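Local coordinates for extracellular solute-binding protein family 1 (PDB 4R2F) that binds the disaccharide laminaribiose and probably hands it, or related sugars, to a membrane transporter for uptake, at residues K118-L123 with E326-V330; D154-Y160 with A272-L278. All blocks are in the same frame, centred on the assembly; numbering follows the deposited sequence.

Contact 1 of 2, residues K118-L123 with E326-V330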
ATOM      1  N   LYS A 118       7.268  25.233   0.597  1.00 35.16           N
ATOM      2  CA  LYS A 118       6.693  26.247  -0.288  1.00 43.38           C
ATOM      3  C   LYS A 118       5.405  25.755  -0.947  1.00 36.71           C
ATOM      4  O   LYS A 118       4.498  26.541  -1.189  1.00 33.94           O
ATOM      5  CB  LYS A 118       7.715  26.701  -1.353  1.00 46.66           C
ATOM      6  CG  LYS A 118       8.848  27.597  -0.844  1.00 79.41           C
ATOM      7  CD  LYS A 118       8.496  29.087  -0.784  1.00109.61           C
ATOM      8  CE  LYS A 118       8.156  29.696  -2.145  1.00102.79           C
ATOM      9  NZ  LYS A 118       6.686  29.789  -2.414  1.00 87.12           N
ATOM     10  N   VAL A 119       5.338  24.465  -1.271  1.00 29.28           N
ATOM     11  CA  VAL A 119       4.091  23.867  -1.781  1.00 29.52           C
ATOM     12  C   VAL A 119       2.999  23.988  -0.741  1.00 31.88           C
ATOM     13  O   VAL A 119       1.896  24.425  -1.044  1.00 34.46           O
ATOM     14  CB  VAL A 119       4.287  22.374  -2.168  1.00 28.46           C
ATOM     15  CG1 VAL A 119       2.947  21.678  -2.401  1.00 33.32           C
ATOM     16  CG2 VAL A 119       5.184  22.280  -3.402  1.00 34.66           C
ATOM     17  N   ILE A 120       3.325  23.642   0.501  1.00 34.21           N
ATOM     18  CA  ILE A 120       2.378  23.763   1.594  1.00 28.33           C
ATOM     19  C   ILE A 120       1.846  25.206   1.715  1.00 36.30           C
ATOM     20  O   ILE A 120       0.654  25.401   1.883  1.00 33.74           O
ATOM     21  CB  ILE A 120       2.998  23.351   2.938  1.00 34.56           C
ATOM     22  CG1 ILE A 120       3.358  21.851   2.971  1.00 41.79           C
ATOM     23  CG2 ILE A 120       2.046  23.678   4.085  1.00 34.18           C
ATOM     24  CD1 ILE A 120       2.204  20.911   2.798  1.00 44.41           C
ATOM     25  N   GLU A 121       2.735  26.191   1.652  1.00 28.66           N
ATOM     26  CA  GLU A 121       2.341  27.619   1.656  1.00 33.49           C
ATOM     27  C   GLU A 121       1.393  27.939   0.520  1.00 32.43           C
ATOM     28  O   GLU A 121       0.392  28.606   0.736  1.00 39.86           O
ATOM     29  CB  GLU A 121       3.544  28.554   1.486  1.00 42.94           C
ATOM     30  CG  GLU A 121       4.523  28.654   2.644  1.00 57.21           C
ATOM     31  CD  GLU A 121       5.809  29.393   2.246  1.00200.00           C
ATOM     32  OE1 GLU A 121       5.726  30.385   1.481  1.00 56.99           O
ATOM     33  OE2 GLU A 121       6.914  28.989   2.687  1.00 69.46           O
ATOM     34  N   LYS A 122       1.723  27.494  -0.698  1.00 30.53           N
ATOM     35  CA  LYS A 122       0.875  27.738  -1.835  1.00 31.78           C
ATOM     36  C   LYS A 122      -0.497  27.083  -1.653  1.00 37.65           C
ATOM     37  O   LYS A 122      -1.506  27.652  -2.056  1.00 32.50           O
ATOM     38  CB  LYS A 122       1.527  27.299  -3.150  1.00 30.39           C
ATOM     39  CG  LYS A 122       2.761  28.106  -3.564  1.00 38.81           C
ATOM     40  CD  LYS A 122       3.475  27.404  -4.729  1.00 41.11           C
ATOM     41  CE  LYS A 122       4.434  28.310  -5.466  1.00 83.77           C
ATOM     42  NZ  LYS A 122       3.677  29.299  -6.272  1.00 70.23           N
ATOM     43  N   LEU A 123      -0.547  25.905  -1.039  1.00 29.29           N
ATOM     44  CA  LEU A 123      -1.827  25.237  -0.804  1.00 34.25           C
ATOM     45  C   LEU A 123      -2.650  25.975   0.265  1.00 35.21           C
ATOM     46  O   LEU A 123      -3.871  26.014   0.197  1.00 31.68           O
ATOM     47  CB  LEU A 123      -1.618  23.791  -0.368  1.00 42.57           C
ATOM     48  CG  LEU A 123      -0.951  22.886  -1.392  1.00 32.68           C
ATOM     49  CD1 LEU A 123      -0.635  21.533  -0.755  1.00 36.71           C
ATOM     50  CD2 LEU A 123      -1.790  22.740  -2.651  1.00 35.81           C
ATOM     51  N   GLU A 326       7.568  22.972  -7.795  1.00 31.36           N
ATOM     52  CA  GLU A 326       6.545  23.388  -6.843  1.00 39.07           C
ATOM     53  C   GLU A 326       5.244  23.714  -7.533  1.00 37.74           C
ATOM     54  O   GLU A 326       4.190  23.295  -7.086  1.00 27.41           O
ATOM     55  CB  GLU A 326       7.044  24.576  -6.023  1.00 33.19           C
ATOM     56  CG  GLU A 326       8.061  24.115  -5.009  1.00 38.27           C
ATOM     57  CD  GLU A 326       8.985  25.192  -4.502  1.00 41.02           C
ATOM     58  OE1 GLU A 326       8.940  26.367  -4.955  1.00 39.96           O
ATOM     59  OE2 GLU A 326       9.762  24.837  -3.605  1.00 38.89           O
ATOM     60  N   GLU A 327       5.320  24.439  -8.640  1.00 36.96           N
ATOM     61  CA  GLU A 327       4.130  24.714  -9.434  1.00 33.90           C
ATOM     62  C   GLU A 327       3.488  23.440  -9.953  1.00 35.06           C
ATOM     63  O   GLU A 327       2.261  23.309  -9.913  1.00 33.29           O
ATOM     64  CB  GLU A 327       4.450  25.642 -10.613  1.00 40.66           C
ATOM     65  CG  GLU A 327       4.697  27.102 -10.232  1.00 62.95           C
ATOM     66  CD  GLU A 327       3.544  27.762  -9.472  1.00 77.48           C
ATOM     67  OE1 GLU A 327       2.372  27.663  -9.901  1.00 52.76           O
ATOM     68  OE2 GLU A 327       3.821  28.413  -8.445  1.00 71.04           O
ATOM     69  N   PHE A 328       4.308  22.498 -10.430  1.00 30.25           N
ATOM     70  CA  PHE A 328       3.778  21.254 -10.942  1.00 35.52           C
ATOM     71  C   PHE A 328       3.015  20.559  -9.839  1.00 37.81           C
ATOM     72  O   PHE A 328       1.905  20.087 -10.074  1.00 31.48           O
ATOM     73  CB  PHE A 328       4.846  20.281 -11.474  1.00 35.32           C
ATOM     74  CG  PHE A 328       4.257  18.948 -11.897  1.00 34.42           C
ATOM     75  CD1 PHE A 328       3.622  18.808 -13.118  1.00 38.71           C
ATOM     76  CD2 PHE A 328       4.277  17.856 -11.041  1.00 31.94           C
ATOM     77  CE1 PHE A 328       3.041  17.615 -13.491  1.00 42.34           C
ATOM     78  CE2 PHE A 328       3.699  16.655 -11.399  1.00 30.15           C
ATOM     79  CZ  PHE A 328       3.070  16.533 -12.633  1.00 31.11           C
ATOM     80  N   VAL A 329       3.623  20.464  -8.655  1.00 31.57           N
ATOM     81  CA  VAL A 329       3.002  19.695  -7.567  1.00 28.93           C
ATOM     82  C   VAL A 329       1.675  20.331  -7.163  1.00 37.33           C
ATOM     83  O   VAL A 329       0.720  19.629  -6.916  1.00 28.21           O
ATOM     84  CB  VAL A 329       3.929  19.501  -6.345  1.00 31.70           C
ATOM     85  CG1 VAL A 329       3.160  18.923  -5.149  1.00 34.56           C
ATOM     86  CG2 VAL A 329       5.121  18.607  -6.682  1.00 38.97           C
ATOM     87  N   VAL A 330       1.613  21.658  -7.126  1.00 32.17           N
ATOM     88  CA  VAL A 330       0.371  22.339  -6.746  1.00 38.75           C
ATOM     89  C   VAL A 330      -0.705  22.103  -7.816  1.00 30.82           C
ATOM     90  O   VAL A 330      -1.887  21.810  -7.514  1.00 32.14           O
ATOM     91  CB  VAL A 330       0.641  23.839  -6.516  1.00 31.23           C
ATOM     92  CG1 VAL A 330      -0.631  24.624  -6.291  1.00 39.30           C
ATOM     93  CG2 VAL A 330       1.581  24.012  -5.334  1.00 39.50           C
TER
HETATM   94  O   HOH W   1       8.639  23.513  -1.441  1.00 33.02           O

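Contact 2 of 2, residues D154-Y160 with A272-L278. With BGC (beta-D-glucopyranose), chain B; BGC (beta-D-glucopyranose), chain C.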
ATOM      1  N   ASP A 154      -3.427   4.165   0.936  1.00 32.05           N
ATOM      2  CA  ASP A 154      -3.612   2.857   0.313  1.00 25.68           C
ATOM      3  C   ASP A 154      -3.830   1.878   1.441  1.00 29.89           C
ATOM      4  O   ASP A 154      -2.893   1.472   2.116  1.00 29.80           O
ATOM      5  CB  ASP A 154      -2.394   2.507  -0.532  1.00 26.54           C
ATOM      6  CG  ASP A 154      -2.540   1.187  -1.294  1.00 30.73           C
ATOM      7  OD1 ASP A 154      -3.657   0.646  -1.418  1.00 31.92           O
ATOM      8  OD2 ASP A 154      -1.499   0.680  -1.750  1.00 32.71           O
ATOM      9  N   ILE A 155      -5.086   1.518   1.627  1.00 27.82           N
ATOM     10  CA  ILE A 155      -5.551   0.659   2.701  1.00 29.33           C
ATOM     11  C   ILE A 155      -5.787  -0.772   2.183  1.00 25.48           C
ATOM     12  O   ILE A 155      -5.941  -0.971   0.983  1.00 30.55           O
ATOM     13  CB  ILE A 155      -6.860   1.251   3.306  1.00 32.83           C
ATOM     14  CG1 ILE A 155      -7.143   0.682   4.702  1.00 31.75           C
ATOM     15  CG2 ILE A 155      -8.043   1.056   2.380  1.00 35.51           C
ATOM     16  CD1 ILE A 155      -8.042   1.562   5.540  1.00 49.41           C
ATOM     17  N   ARG A 156      -5.808  -1.738   3.096  1.00 28.16           N
ATOM     18  CA  ARG A 156      -5.792  -3.176   2.787  1.00 26.89           C
ATOM     19  C   ARG A 156      -7.048  -3.886   3.299  1.00 28.39           C
ATOM     20  O   ARG A 156      -7.031  -4.526   4.351  1.00 32.53           O
ATOM     21  CB  ARG A 156      -4.536  -3.828   3.379  1.00 27.50           C
ATOM     22  CG  ARG A 156      -3.256  -3.407   2.666  1.00 32.84           C
ATOM     23  CD  ARG A 156      -3.070  -4.182   1.364  1.00 27.64           C
ATOM     24  NE  ARG A 156      -2.042  -3.577   0.523  1.00 28.41           N
ATOM     25  CZ  ARG A 156      -2.201  -2.479  -0.202  1.00 25.54           C
ATOM     26  NH1 ARG A 156      -3.385  -1.894  -0.295  1.00 26.27           N
ATOM     27  NH2 ARG A 156      -1.187  -2.009  -0.910  1.00 26.68           N
ATOM     28  N   PRO A 157      -8.153  -3.776   2.545  1.00 30.71           N
ATOM     29  CA  PRO A 157      -9.363  -4.420   2.992  1.00 25.68           C
ATOM     30  C   PRO A 157      -9.370  -5.901   2.659  1.00 31.77           C
ATOM     31  O   PRO A 157      -8.668  -6.354   1.760  1.00 29.22           O
ATOM     32  CB  PRO A 157     -10.480  -3.693   2.213  1.00 28.36           C
ATOM     33  CG  PRO A 157      -9.799  -2.671   1.352  1.00 36.03           C
ATOM     34  CD  PRO A 157      -8.351  -3.066   1.275  1.00 26.04           C
ATOM     35  N   LEU A 158     -10.194  -6.629   3.391  1.00 28.58           N
ATOM     36  CA  LEU A 158     -10.526  -7.996   3.061  1.00 35.67           C
ATOM     37  C   LEU A 158     -11.756  -7.970   2.147  1.00 27.32           C
ATOM     38  O   LEU A 158     -12.618  -7.084   2.276  1.00 29.78           O
ATOM     39  CB  LEU A 158     -10.788  -8.786   4.328  1.00 27.44           C
ATOM     40  CG  LEU A 158      -9.556  -8.972   5.224  1.00 38.04           C
ATOM     41  CD1 LEU A 158      -9.960  -9.390   6.622  1.00 34.92           C
ATOM     42  CD2 LEU A 158      -8.598  -9.994   4.643  1.00 35.78           C
ATOM     43  N   TRP A 159     -11.775  -8.882   1.189  1.00 31.78           N
ATOM     44  CA  TRP A 159     -12.834  -8.985   0.189  1.00 26.98           C
ATOM     45  C   TRP A 159     -13.280 -10.418   0.123  1.00 32.89           C
ATOM     46  O   TRP A 159     -12.501 -11.315   0.464  1.00 31.80           O
ATOM     47  CB  TRP A 159     -12.322  -8.580  -1.212  1.00 30.15           C
ATOM     48  CG  TRP A 159     -11.990  -7.144  -1.327  1.00 28.52           C
ATOM     49  CD1 TRP A 159     -10.853  -6.549  -0.909  1.00 28.23           C
ATOM     50  CD2 TRP A 159     -12.816  -6.098  -1.874  1.00 26.66           C
ATOM     51  NE1 TRP A 159     -10.908  -5.202  -1.153  1.00 29.24           N
ATOM     52  CE2 TRP A 159     -12.101  -4.899  -1.747  1.00 31.05           C
ATOM     53  CE3 TRP A 159     -14.080  -6.070  -2.470  1.00 29.03           C
ATOM     54  CZ2 TRP A 159     -12.604  -3.669  -2.187  1.00 30.85           C
ATOM     55  CZ3 TRP A 159     -14.584  -4.853  -2.901  1.00 24.10           C
ATOM     56  CH2 TRP A 159     -13.843  -3.669  -2.768  1.00 26.22           C
ATOM     57  N   TYR A 160     -14.509 -10.626  -0.366  1.00 27.40           N
ATOM     58  CA  TYR A 160     -15.023 -11.958  -0.602  1.00 29.65           C
ATOM     59  C   TYR A 160     -15.929 -11.987  -1.801  1.00 24.68           C
ATOM     60  O   TYR A 160     -16.452 -10.959  -2.238  1.00 27.81           O
ATOM     61  CB  TYR A 160     -15.757 -12.514   0.628  1.00 30.66           C
ATOM     62  CG  TYR A 160     -17.128 -11.932   0.937  1.00 34.53           C
ATOM     63  CD1 TYR A 160     -17.268 -10.652   1.473  1.00 31.53           C
ATOM     64  CD2 TYR A 160     -18.280 -12.694   0.783  1.00 36.24           C
ATOM     65  CE1 TYR A 160     -18.519 -10.123   1.785  1.00 34.18           C
ATOM     66  CE2 TYR A 160     -19.538 -12.181   1.099  1.00 33.14           C
ATOM     67  CZ  TYR A 160     -19.661 -10.897   1.611  1.00 32.90           C
ATOM     68  OH  TYR A 160     -20.909 -10.392   1.917  1.00 36.95           O
ATOM     69  N   ALA A 272     -11.905 -16.797  -3.286  1.00 32.50           N
ATOM     70  CA  ALA A 272     -13.112 -16.562  -2.495  1.00 37.78           C
ATOM     71  C   ALA A 272     -12.937 -15.467  -1.450  1.00 33.12           C
ATOM     72  O   ALA A 272     -13.909 -14.843  -1.065  1.00 31.09           O
ATOM     73  CB  ALA A 272     -13.568 -17.837  -1.803  1.00 32.87           C
ATOM     74  N   TYR A 273     -11.720 -15.262  -0.970  1.00 31.69           N
ATOM     75  CA  TYR A 273     -11.495 -14.394   0.177  1.00 31.20           C
ATOM     76  C   TYR A 273     -10.036 -13.985   0.181  1.00 29.92           C
ATOM     77  O   TYR A 273      -9.182 -14.731  -0.297  1.00 31.76           O
ATOM     78  CB  TYR A 273     -11.896 -15.131   1.453  1.00 31.56           C
ATOM     79  CG  TYR A 273     -11.879 -14.330   2.745  1.00 29.82           C
ATOM     80  CD1 TYR A 273     -12.967 -13.557   3.125  1.00 31.77           C
ATOM     81  CD2 TYR A 273     -10.796 -14.391   3.606  1.00 39.75           C
ATOM     82  CE1 TYR A 273     -12.958 -12.833   4.319  1.00 32.83           C
ATOM     83  CE2 TYR A 273     -10.774 -13.665   4.797  1.00 29.27           C
ATOM     84  CZ  TYR A 273     -11.861 -12.894   5.151  1.00 35.17           C
ATOM     85  OH  TYR A 273     -11.856 -12.206   6.331  1.00 38.49           O
ATOM     86  N   GLY A 274      -9.752 -12.773   0.631  1.00 31.02           N
ATOM     87  CA  GLY A 274      -8.380 -12.321   0.761  1.00 32.25           C
ATOM     88  C   GLY A 274      -8.197 -10.831   0.956  1.00 30.37           C
ATOM     89  O   GLY A 274      -9.144 -10.068   0.904  1.00 32.91           O
ATOM     90  N   MET A 275      -6.950 -10.422   1.133  1.00 35.36           N
ATOM     91  CA  MET A 275      -6.612  -9.038   1.412  1.00 33.01           C
ATOM     92  C   MET A 275      -6.157  -8.401   0.119  1.00 33.15           C
ATOM     93  O   MET A 275      -5.296  -8.923  -0.554  1.00 31.34           O
ATOM     94  CB  MET A 275      -5.481  -8.970   2.450  1.00 34.60           C
ATOM     95  CG  MET A 275      -4.993  -7.575   2.823  1.00 28.02           C
ATOM     96  SD  MET A 275      -3.352  -7.496   3.571  1.00 22.63           S
ATOM     97  CE  MET A 275      -2.344  -7.931   2.179  1.00 28.26           C
ATOM     98  N   LEU A 276      -6.770  -7.291  -0.250  1.00 28.48           N
ATOM     99  CA  LEU A 276      -6.308  -6.548  -1.406  1.00 22.11           C
ATOM    100  C   LEU A 276      -6.333  -5.031  -1.194  1.00 34.98           C
ATOM    101  O   LEU A 276      -5.696  -4.515  -0.293  1.00 36.00           O
ATOM    102  CB  LEU A 276      -7.046  -6.986  -2.674  1.00 28.93           C
ATOM    103  CG  LEU A 276      -6.322  -6.764  -4.003  1.00 36.18           C
ATOM    104  CD1 LEU A 276      -4.827  -6.937  -3.850  1.00 34.25           C
ATOM    105  CD2 LEU A 276      -6.856  -7.658  -5.103  1.00 28.66           C
ATOM    106  N   THR A 277      -7.080  -4.334  -2.034  1.00 30.24           N
ATOM    107  CA  THR A 277      -7.093  -2.886  -2.063  1.00 27.24           C
ATOM    108  C   THR A 277      -8.503  -2.364  -2.167  1.00 29.27           C
ATOM    109  O   THR A 277      -9.432  -3.110  -2.385  1.00 35.80           O
ATOM    110  CB  THR A 277      -6.330  -2.332  -3.276  1.00 34.15           C
ATOM    111  OG1 THR A 277      -7.071  -2.598  -4.466  1.00 32.64           O
ATOM    112  CG2 THR A 277      -4.960  -2.948  -3.380  1.00 45.62           C
ATOM    113  N   LEU A 278      -8.654  -1.065  -1.994  1.00 30.78           N
ATOM    114  CA  LEU A 278      -9.903  -0.419  -2.327  1.00 25.06           C
ATOM    115  C   LEU A 278     -10.144  -0.568  -3.829  1.00 33.33           C
ATOM    116  O   LEU A 278      -9.210  -0.536  -4.611  1.00 30.58           O
ATOM    117  CB  LEU A 278      -9.842   1.053  -1.952  1.00 26.82           C
ATOM    118  CG  LEU A 278     -11.088   1.874  -2.244  1.00 27.56           C
ATOM    119  CD1 LEU A 278     -11.202   3.041  -1.292  1.00 32.92           C
ATOM    120  CD2 LEU A 278     -11.100   2.349  -3.683  1.00 42.85           C
TER
HETATM  121  C2  BGC B   1      -0.544  -1.166  -4.501  1.00 35.34           C
HETATM  122  C3  BGC B   1       0.953  -1.102  -4.159  1.00 26.98           C
HETATM  123  C4  BGC B   1       1.609  -2.441  -4.527  1.00 27.67           C
HETATM  124  C5  BGC B   1       1.284  -2.813  -5.998  1.00 27.01           C
HETATM  125  C6  BGC B   1       1.967  -4.105  -6.463  1.00 31.84           C
HETATM  126  C1  BGC B   1      -0.735  -1.626  -5.957  1.00 35.84           C
HETATM  127  O1  BGC B   1      -2.120  -1.777  -6.267  1.00 52.00           O
HETATM  128  O2  BGC B   1      -1.141   0.122  -4.273  1.00 31.26           O
HETATM  129  O3  BGC B   1       1.084  -0.734  -2.761  1.00 26.46           O
HETATM  130  O4  BGC B   1       3.034  -2.437  -4.382  1.00 30.95           O
HETATM  131  O5  BGC B   1      -0.109  -2.917  -6.108  1.00 33.84           O
HETATM  132  O6  BGC B   1       1.645  -5.173  -5.570  1.00 29.88           O
HETATM  133  C2  BGC C   2       1.977   0.901  -1.280  1.00 26.35           C
HETATM  134  C3  BGC C   2       3.249   1.723  -1.069  1.00 29.82           C
HETATM  135  C4  BGC C   2       4.429   0.794  -0.814  1.00 26.66           C
HETATM  136  C5  BGC C   2       4.550  -0.219  -1.945  1.00 26.83           C
HETATM  137  C6  BGC C   2       5.648  -1.255  -1.671  1.00 27.09           C
HETATM  138  C1  BGC C   2       2.246   0.014  -2.484  1.00 24.00           C
HETATM  139  O2  BGC C   2       0.853   1.744  -1.508  1.00 27.54           O
HETATM  140  O3  BGC C   2       3.087   2.619   0.029  1.00 24.55           O
HETATM  141  O4  BGC C   2       5.635   1.546  -0.789  1.00 29.45           O
HETATM  142  O5  BGC C   2       3.304  -0.896  -2.143  1.00 23.42           O
HETATM  143  O6  BGC C   2       5.366  -2.060  -0.505  1.00 26.87           O
HETATM  144  O   HOH W   2      -6.511   0.863  -1.186  1.00 28.53           O

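Contact 1 of 2, residues K118-L123 with E326-V330
Glu326 OE2 is held by two donors while it rests 3.6 Å from Lys118 CB: Gln322 NE2, one turn earlier on its own helix, and a water that gives it a proton at 2.8 Å. The water in turn accepts a weak bond from Lys118 N, in the first turn of its helix, where the helix end probably favours a negative charge nearby. This is a helix-helix packing within the solute-binding protein fold, between helices 117-126 and 322-335. The axes of the two segments cross at -47° and come within 9.6 Å, and the helices meet mainly through side chains. With CG anti to its carbonyl carbon (chi1 -74°) and the chain extended beyond, Glu326 lays its methylene CG against Val119 CG2 at 3.8 Å and sets the carboxylate beside Lys118 CB. Replacing Glu326 with an alanine removes the carboxylate and CG, which would probably leave Gln322 NE2 and the water without this acceptor and Val119 CG2 less covered.

Next to this polar end the interface turns apolar. The other methyl of Val119, CG1, meets Val329 CG1 at 3.9 Å, the two valines crossing at about a right angle, and also touches Val330 CG2. Met315 of strand 306-316 touches Val119, Glu326 and Val329 alike, so the same side chain touches both helices. Toward the solvent, Lys122 runs across Val330 CG2 with its CB and CD before its chain bends at the end (chi4 -72°) to bring NZ to Glu327 OE2. That salt bridge is modelled implausibly short, and its exact geometry is doubtful. The other methyl of Val330, CG1, lies 4.3 Å from Leu123 CD2.

Contact 2 of 2, residues D154-Y160 with A272-L278
An antiparallel beta ladder beside the sugar pocket joins strand 158-160 to strand 273-275, and the Asp154-Arg156 end of segment 154-160 reaches the bound laminaribiose. Trp159 and Gly274 form the hydrogen-bonded pair, with Trp159 N to Gly274 O at 2.9 Å and Gly274 N returning a bond to Trp159 O. Pro157 O extends the ladder by accepting Leu276 N at 2.9 Å, nearly in line with its C=O bond (174°). Gly274 adopts backbone angles at which a CB would press on the preceding carbonyl oxygen, which explains the lack of a side chain at this position.

Leu158, Tyr160, Tyr273 and Met275 share one sheet face, where Leu158 CD2 packs on Met275 CB at 3.9 Å and Tyr160 CB meets the edge of the Tyr273 ring. From the other face, the Trp159 indole reaches along 272-278 to give a weak NE1 bond to Thr277 O.

Toward the sugar, Arg156 folds at chi2 (-80°), bringing CD within 3.1 Å of Leu276 O and its guanidinium back to Asp154. It grips that carboxylate end-on, NH1 to OD1 and NH2 to OD2, from well above the carboxylate plane. So steadied, Asp154 OD2 accepts the O2 hydroxyls of both glucose units, each at 2.6 Å, while His207 takes Arg156 NE.

Strand 291-294 pairs with the remaining backbone edge of strand 158-160, strand 306-316 runs beside Asp154, and helix 364-373 packs against Ile155, Trp159 and Leu278.

The two contacts illustrate how chemistry follows place in a solute-binding protein fold. Contact 1 is partly buried near the periphery, its centre about 25 Å from the chain's centre; contact 2 is a buried pairing whose centre is about 11 Å from it. They lie on opposite sides of that centre, with nearest atoms about 17 Å apart. In sequence, contact 2 is nested within the loop that contact 1 closes. Strands 145-161 and 306-316 serve both: contact 1 packs on their Val149 and Met315, while contact 2 includes part of 145-161 and adjoins 306-316. Contact 1 packs methyls bordered by charges, whereas contact 2 is built from backbone hydrogen bonds and directs its charged pair at the ligand.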